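Local atomic coordinates of flavodoxin (PDB entry 6OHK), a protein that binds flavin mononucleotide and transfers electrons, probably serving as an electron donor to a number of redox enzymes. Residues Gly97-Tyr108 with Glu130-Ile141. The protein carries 1 engineered substitution. Numbering follows the deposited sequence. Where two conformers were deposited one is given.
With FMN (flavin mononucleotide), chain B.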
loop_
_atom_site.group_PDB
_atom_site.type_symbol
_atom_site.label_atom_id
_atom_site.label_comp_id
_atom_site.label_asym_id
_atom_site.label_seq_id
_atom_site.Cartn_x
_atom_site.Cartn_y
_atom_site.Cartn_z
ATOM N N GLY A 97 7.201 -17.915 1.366
ATOM C CA GLY A 97 7.982 -17.788 0.159
ATOM C C GLY A 97 7.191 -17.751 -1.126
ATOM O O GLY A 97 7.785 -17.458 -2.164
ATOM N N GLU A 98 5.897 -18.047 -1.092
ATOM C CA GLU A 98 5.045 -17.941 -2.269
ATOM C C GLU A 98 3.947 -16.906 -2.102
ATOM O O GLU A 98 3.112 -16.778 -3.002
ATOM C CB GLU A 98 4.398 -19.275 -2.666
ATOM C CG GLU A 98 5.413 -20.354 -2.926
ATOM C CD GLU A 98 4.803 -21.582 -3.581
ATOM O OE1 GLU A 98 5.115 -22.709 -3.137
ATOM O OE2 GLU A 98 4.014 -21.418 -4.538
ATOM N N SER A 99 3.940 -16.132 -1.014
ATOM C CA SER A 99 2.829 -15.193 -0.799
ATOM C C SER A 99 3.284 -13.924 -0.099
ATOM O O SER A 99 2.470 -13.261 0.555
ATOM C CB SER A 99 1.674 -15.847 -0.062
ATOM O OG SER A 99 2.023 -16.297 1.229
ATOM N N PHE A 100 4.540 -13.566 -0.221
ATOM C CA PHE A 100 5.047 -12.391 0.477
ATOM C C PHE A 100 4.353 -11.130 -0.005
ATOM O O PHE A 100 4.391 -10.789 -1.193
ATOM C CB PHE A 100 6.546 -12.275 0.233
ATOM C CG PHE A 100 7.174 -11.017 0.774
ATOM C CD1 PHE A 100 7.105 -10.698 2.120
ATOM C CD2 PHE A 100 7.883 -10.174 -0.048
ATOM C CE1 PHE A 100 7.697 -9.563 2.620
ATOM C CE2 PHE A 100 8.463 -9.038 0.444
ATOM C CZ PHE A 100 8.377 -8.740 1.770
ATOM N N CYS A 101 3.762 -10.402 0.939
ATOM C CA CYS A 101 3.030 -9.177 0.630
ATOM C C CYS A 101 1.959 -9.386 -0.427
ATOM O O CYS A 101 1.600 -8.461 -1.159
ATOM C CB CYS A 101 3.955 -8.006 0.252
ATOM S SG CYS A 101 4.867 -7.340 1.631
ATOM N N GLY A 102 1.393 -10.584 -0.494
ATOM C CA GLY A 102 0.408 -10.880 -1.517
ATOM C C GLY A 102 -0.844 -10.049 -1.446
ATOM O O GLY A 102 -1.553 -9.917 -2.453
ATOM N N GLY A 103 -1.159 -9.491 -0.286
ATOM C CA GLY A 103 -2.421 -8.794 -0.133
ATOM C C GLY A 103 -2.563 -7.600 -1.047
ATOM O O GLY A 103 -3.675 -7.237 -1.429
ATOM N N ILE A 104 -1.456 -6.966 -1.430
ATOM C CA ILE A 104 -1.570 -5.793 -2.282
ATOM C C ILE A 104 -2.038 -6.128 -3.684
ATOM O O ILE A 104 -2.531 -5.229 -4.374
ATOM C CB ILE A 104 -0.309 -4.918 -2.287
ATOM C CG1 ILE A 104 0.915 -5.621 -2.887
ATOM C CG2 ILE A 104 -0.028 -4.375 -0.903
ATOM C CD1 ILE A 104 2.108 -4.693 -3.048
ATOM N N ARG A 105 -1.970 -7.386 -4.123
ATOM C CA ARG A 105 -2.523 -7.753 -5.426
ATOM C C ARG A 105 -4.024 -7.497 -5.485
ATOM O O ARG A 105 -4.543 -7.029 -6.505
ATOM C CB ARG A 105 -2.214 -9.219 -5.724
ATOM C CG ARG A 105 -2.929 -9.776 -6.969
ATOM C CD ARG A 105 -2.676 -9.034 -8.237
ATOM N NE ARG A 105 -1.289 -9.132 -8.668
ATOM C CZ ARG A 105 -0.835 -8.667 -9.830
ATOM N NH1 ARG A 105 -1.638 -8.021 -10.675
ATOM N NH2 ARG A 105 0.435 -8.837 -10.157
ATOM N N TYR A 106 -4.734 -7.799 -4.416
ATOM C CA TYR A 106 -6.182 -7.585 -4.423
ATOM C C TYR A 106 -6.525 -6.118 -4.625
ATOM O O TYR A 106 -7.474 -5.782 -5.345
ATOM C CB TYR A 106 -6.808 -8.103 -3.129
ATOM C CG TYR A 106 -6.737 -9.592 -3.044
ATOM C CD1 TYR A 106 -5.655 -10.224 -2.444
ATOM C CD2 TYR A 106 -7.747 -10.378 -3.573
ATOM C CE1 TYR A 106 -5.561 -11.584 -2.421
ATOM C CE2 TYR A 106 -7.664 -11.761 -3.527
ATOM C CZ TYR A 106 -6.569 -12.341 -2.945
ATOM O OH TYR A 106 -6.481 -13.734 -2.898
ATOM N N LEU A 107 -5.754 -5.220 -4.005
ATOM C CA LEU A 107 -5.992 -3.790 -4.134
ATOM C C LEU A 107 -5.586 -3.307 -5.513
ATOM O O LEU A 107 -6.321 -2.541 -6.163
ATOM C CB LEU A 107 -5.237 -3.059 -3.023
ATOM C CG LEU A 107 -5.528 -3.553 -1.609
ATOM C CD1 LEU A 107 -4.744 -2.706 -0.609
ATOM C CD2 LEU A 107 -7.006 -3.499 -1.270
ATOM N N TYR A 108 -4.412 -3.734 -5.981
ATOM C CA TYR A 108 -3.915 -3.340 -7.300
ATOM C C TYR A 108 -4.935 -3.631 -8.384
ATOM O O TYR A 108 -5.228 -2.784 -9.232
ATOM C CB TYR A 108 -2.640 -4.124 -7.597
ATOM C CG TYR A 108 -2.016 -3.823 -8.946
ATOM C CD1 TYR A 108 -2.349 -4.527 -10.087
ATOM C CD2 TYR A 108 -1.083 -2.817 -9.067
ATOM C CE1 TYR A 108 -1.746 -4.220 -11.323
ATOM C CE2 TYR A 108 -0.489 -2.511 -10.260
ATOM C CZ TYR A 108 -0.816 -3.214 -11.383
ATOM O OH TYR A 108 -0.180 -2.880 -12.586
ATOM N N GLU A 130 10.293 -17.425 -3.518
ATOM C CA GLU A 130 10.218 -18.625 -4.349
ATOM C C GLU A 130 9.278 -18.382 -5.520
ATOM O O GLU A 130 9.646 -18.616 -6.675
ATOM C CB GLU A 130 9.771 -19.826 -3.514
ATOM C CG GLU A 130 10.780 -20.202 -2.403
ATOM C CD GLU A 130 10.171 -21.094 -1.325
ATOM O OE1 GLU A 130 10.577 -20.971 -0.146
ATOM O OE2 GLU A 130 9.283 -21.910 -1.653
ATOM N N GLU A 131 8.086 -17.865 -5.247
ATOM C CA GLU A 131 7.138 -17.455 -6.271
ATOM C C GLU A 131 6.460 -16.192 -5.767
ATOM O O GLU A 131 6.387 -15.963 -4.559
ATOM C CB GLU A 131 6.086 -18.521 -6.521
ATOM C CG GLU A 131 6.644 -19.868 -7.022
ATOM C CD GLU A 131 7.446 -19.766 -8.321
ATOM O OE1 GLU A 131 8.270 -20.675 -8.576
ATOM O OE2 GLU A 131 7.262 -18.794 -9.089
ATOM N N THR A 132 5.929 -15.398 -6.685
ATOM C CA THR A 132 5.241 -14.175 -6.294
ATOM C C THR A 132 4.040 -13.962 -7.193
ATOM O O THR A 132 4.038 -14.350 -8.367
ATOM C CB THR A 132 6.151 -12.957 -6.330
ATOM O OG1 THR A 132 5.441 -11.820 -5.841
ATOM C CG2 THR A 132 6.659 -12.678 -7.690
ATOM N N SER A 133 3.029 -13.314 -6.626
ATOM C CA SER A 133 1.894 -12.801 -7.373
ATOM C C SER A 133 1.852 -11.284 -7.384
ATOM O O SER A 133 0.862 -10.717 -7.859
ATOM C CB SER A 133 0.602 -13.322 -6.770
ATOM O OG SER A 133 0.550 -14.741 -6.853
ATOM N N ILE A 134 2.895 -10.606 -6.918
ATOM C CA ILE A 134 2.873 -9.146 -6.832
ATOM C C ILE A 134 3.944 -8.485 -7.681
ATOM O O ILE A 134 4.391 -7.379 -7.381
ATOM C CB ILE A 134 2.925 -8.640 -5.378
ATOM C CG1 ILE A 134 4.174 -9.115 -4.634
ATOM C CG2 ILE A 134 1.641 -9.028 -4.650
ATOM C CD1 ILE A 134 4.570 -8.181 -3.544
ATOM N N ILE A 135 4.341 -9.135 -8.781
ATOM C CA ILE A 135 5.215 -8.527 -9.774
ATOM C C ILE A 135 4.448 -8.160 -11.043
ATOM O O ILE A 135 3.637 -8.941 -11.560
ATOM C CB ILE A 135 6.408 -9.447 -10.077
ATOM C CG1 ILE A 135 7.395 -9.415 -8.911
ATOM C CG2 ILE A 135 7.114 -9.042 -11.393
ATOM C CD1 ILE A 135 8.639 -10.310 -9.127
ATOM N N GLU A 136 4.704 -6.955 -11.525
ATOM C CA GLU A 136 4.313 -6.490 -12.848
ATOM C C GLU A 136 5.497 -5.766 -13.449
ATOM O O GLU A 136 6.221 -5.049 -12.762
ATOM C CB GLU A 136 3.129 -5.517 -12.853
ATOM C CG GLU A 136 1.800 -6.112 -12.413
ATOM C CD GLU A 136 1.181 -7.132 -13.360
ATOM O OE1 GLU A 136 0.373 -7.953 -12.898
ATOM O OE2 GLU A 136 1.488 -7.119 -14.580
ATOM N N ASN A 137 5.722 -6.016 -14.746
ATOM C CA ASN A 137 6.831 -5.372 -15.440
ATOM C C ASN A 137 8.157 -5.535 -14.703
ATOM O O ASN A 137 8.981 -4.633 -14.649
ATOM C CB ASN A 137 6.536 -3.890 -15.679
ATOM C CG ASN A 137 7.384 -3.311 -16.765
ATOM O OD1 ASN A 137 7.742 -4.009 -17.717
ATOM N ND2 ASN A 137 7.715 -2.028 -16.642
ATOM N N GLY A 138 8.374 -6.703 -14.134
ATOM C CA GLY A 138 9.625 -7.010 -13.480
ATOM C C GLY A 138 9.849 -6.390 -12.123
ATOM O O GLY A 138 10.939 -6.549 -11.562
ATOM N N LYS A 139 8.849 -5.696 -11.560
ATOM C CA LYS A 139 8.988 -5.004 -10.285
ATOM C C LYS A 139 7.850 -5.405 -9.362
ATOM O O LYS A 139 6.790 -5.817 -9.820
ATOM C CB LYS A 139 8.955 -3.498 -10.488
ATOM C CG LYS A 139 10.229 -2.976 -11.190
ATOM C CD LYS A 139 10.310 -1.459 -11.159
ATOM C CE LYS A 139 11.609 -0.974 -11.763
ATOM N NZ LYS A 139 11.682 0.512 -11.778
ATOM N N PHE A 140 8.067 -5.257 -8.057
ATOM C CA PHE A 140 6.934 -5.337 -7.148
ATOM C C PHE A 140 5.980 -4.170 -7.396
ATOM O O PHE A 140 6.415 -3.043 -7.642
ATOM C CB PHE A 140 7.425 -5.277 -5.706
ATOM C CG PHE A 140 8.068 -6.532 -5.194
ATOM C CD1 PHE A 140 7.575 -7.804 -5.486
ATOM C CD2 PHE A 140 9.160 -6.423 -4.331
ATOM C CE1 PHE A 140 8.180 -8.949 -4.956
ATOM C CE2 PHE A 140 9.754 -7.569 -3.798
ATOM C CZ PHE A 140 9.256 -8.810 -4.109
ATOM N N ILE A 141 4.677 -4.459 -7.297
ATOM C CA ILE A 141 3.631 -3.494 -7.602
ATOM C C ILE A 141 3.415 -2.456 -6.499
ATOM O O ILE A 141 2.498 -1.624 -6.622
ATOM C CB ILE A 141 2.317 -4.199 -7.958
ATOM C CG1 ILE A 141 1.781 -5.048 -6.785
ATOM C CG2 ILE A 141 2.510 -5.019 -9.236
ATOM C CD1 ILE A 141 0.600 -5.874 -7.081
HETATM N N1 FMN B . 3.157 -12.453 5.483
HETATM C C2 FMN B . 3.240 -12.595 4.089
HETATM O O2 FMN B . 4.033 -11.984 3.452
HETATM N N3 FMN B . 2.353 -13.537 3.461
HETATM C C4 FMN B . 1.431 -14.310 4.113
HETATM O O4 FMN B . 0.734 -15.061 3.462
HETATM C C4A FMN B . 1.381 -14.162 5.525
HETATM N N5 FMN B . 0.471 -14.931 6.248
HETATM C C5A FMN B . 0.522 -14.781 7.662
HETATM C C6 FMN B . -0.282 -15.631 8.444
HETATM C C7 FMN B . -0.279 -15.508 9.819
HETATM C C7M FMN B . -1.263 -16.440 10.545
HETATM C C8 FMN B . 0.589 -14.623 10.440
HETATM C C8M FMN B . 0.531 -14.495 11.948
HETATM C C9 FMN B . 1.391 -13.785 9.667
HETATM C C9A FMN B . 1.375 -13.889 8.299
HETATM N N10 FMN B . 2.219 -13.009 7.509
HETATM C C10 FMN B . 2.235 -13.215 6.146
HETATM C "C1'" FMN B . 3.101 -12.036 8.151
HETATM C "C2'" FMN B . 2.317 -10.761 8.586
HETATM O "O2'" FMN B . 1.688 -10.118 7.493
HETATM C "C3'" FMN B . 3.311 -9.761 9.204
HETATM O "O3'" FMN B . 3.759 -10.317 10.424
HETATM C "C4'" FMN B . 2.797 -8.341 9.432
HETATM O "O4'" FMN B . 3.890 -7.537 9.860
HETATM C "C5'" FMN B . 1.676 -8.268 10.461
HETATM O "O5'" FMN B . 1.164 -6.945 10.446
HETATM P P FMN B . 0.141 -6.458 11.587
HETATM O O1P FMN B . -0.126 -5.016 11.217
HETATM O O2P FMN B . -1.093 -7.293 11.581
HETATM O O3P FMN B . 0.874 -6.583 12.928
HETATM O O HOH W 1 2.575 -16.357 -5.681
HETATM O O HOH W 2 6.675 -14.501 -2.116
HETATM O O HOH W 3 5.288 -12.325 -3.179
#
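The FMN-binding loop that leads into helix 103-113 packs on residues 130-141, with Ile134 packed against the backbone of Phe100 and Cys101 and Arg105 reaching across to Ser133 and Glu136. Ser99 and Cys101 hold the pyrimidine end of the flavin. FMN N3 donates to Ser99 O, 2.9 Å away, and FMN O2 accepts from Cys101 N. In the conformer given, Ser99 OG donates to FMN O4. Behind this loop, Ile134 CD1 lies 3.5 Å from Phe100 O and also meets Cys101 CB. Its other branch, CG2, touches Cys101 O, Gly102 CA and Ile104 CG1.

Arg105 sits in the first turns of the helix. Its chain bends at chi2 (57°) and chi3 (66°), which brings the guanidinium edge round to two acceptors. Arg105 NE meets Ser133 O at 2.8 Å, nearly in line with the carbonyl bond. NH2 bonds to the same oxygen from above the carbonyl plane. NH1 and NH2 together grip Glu136 OE1 end-on, on its anti side and from opposite faces of the carboxylate; Arg105 NH2 is 2.9 Å from Glu136 OE1. The two planes are steeply turned, 73° apart. NH1 also forms a salt bridge with Asp109. Ile141 CD1 lies over one face of the guanidinium, toward its rim.

In this flavodoxin fold, strand 135-136 pairs antiparallel with the start of strand 139-145 through a type I' turn at Glu136-Lys139, and strand 139-145 runs parallel to strand 84-90 of the central sheet. Ile141 CD1 meets Tyr108 CB at 3.7 Å, and its CG2 lies over one face of the tyrosine ring, near the rim. Ile141 CG1 packs against Ile104 CD1.

At the other end, Gly97 O accepts from both Glu130 N (2.9 Å) and Glu131 N (3.1 Å). Three waters bridge the segments between; one links Phe100 O to Thr132 OG1.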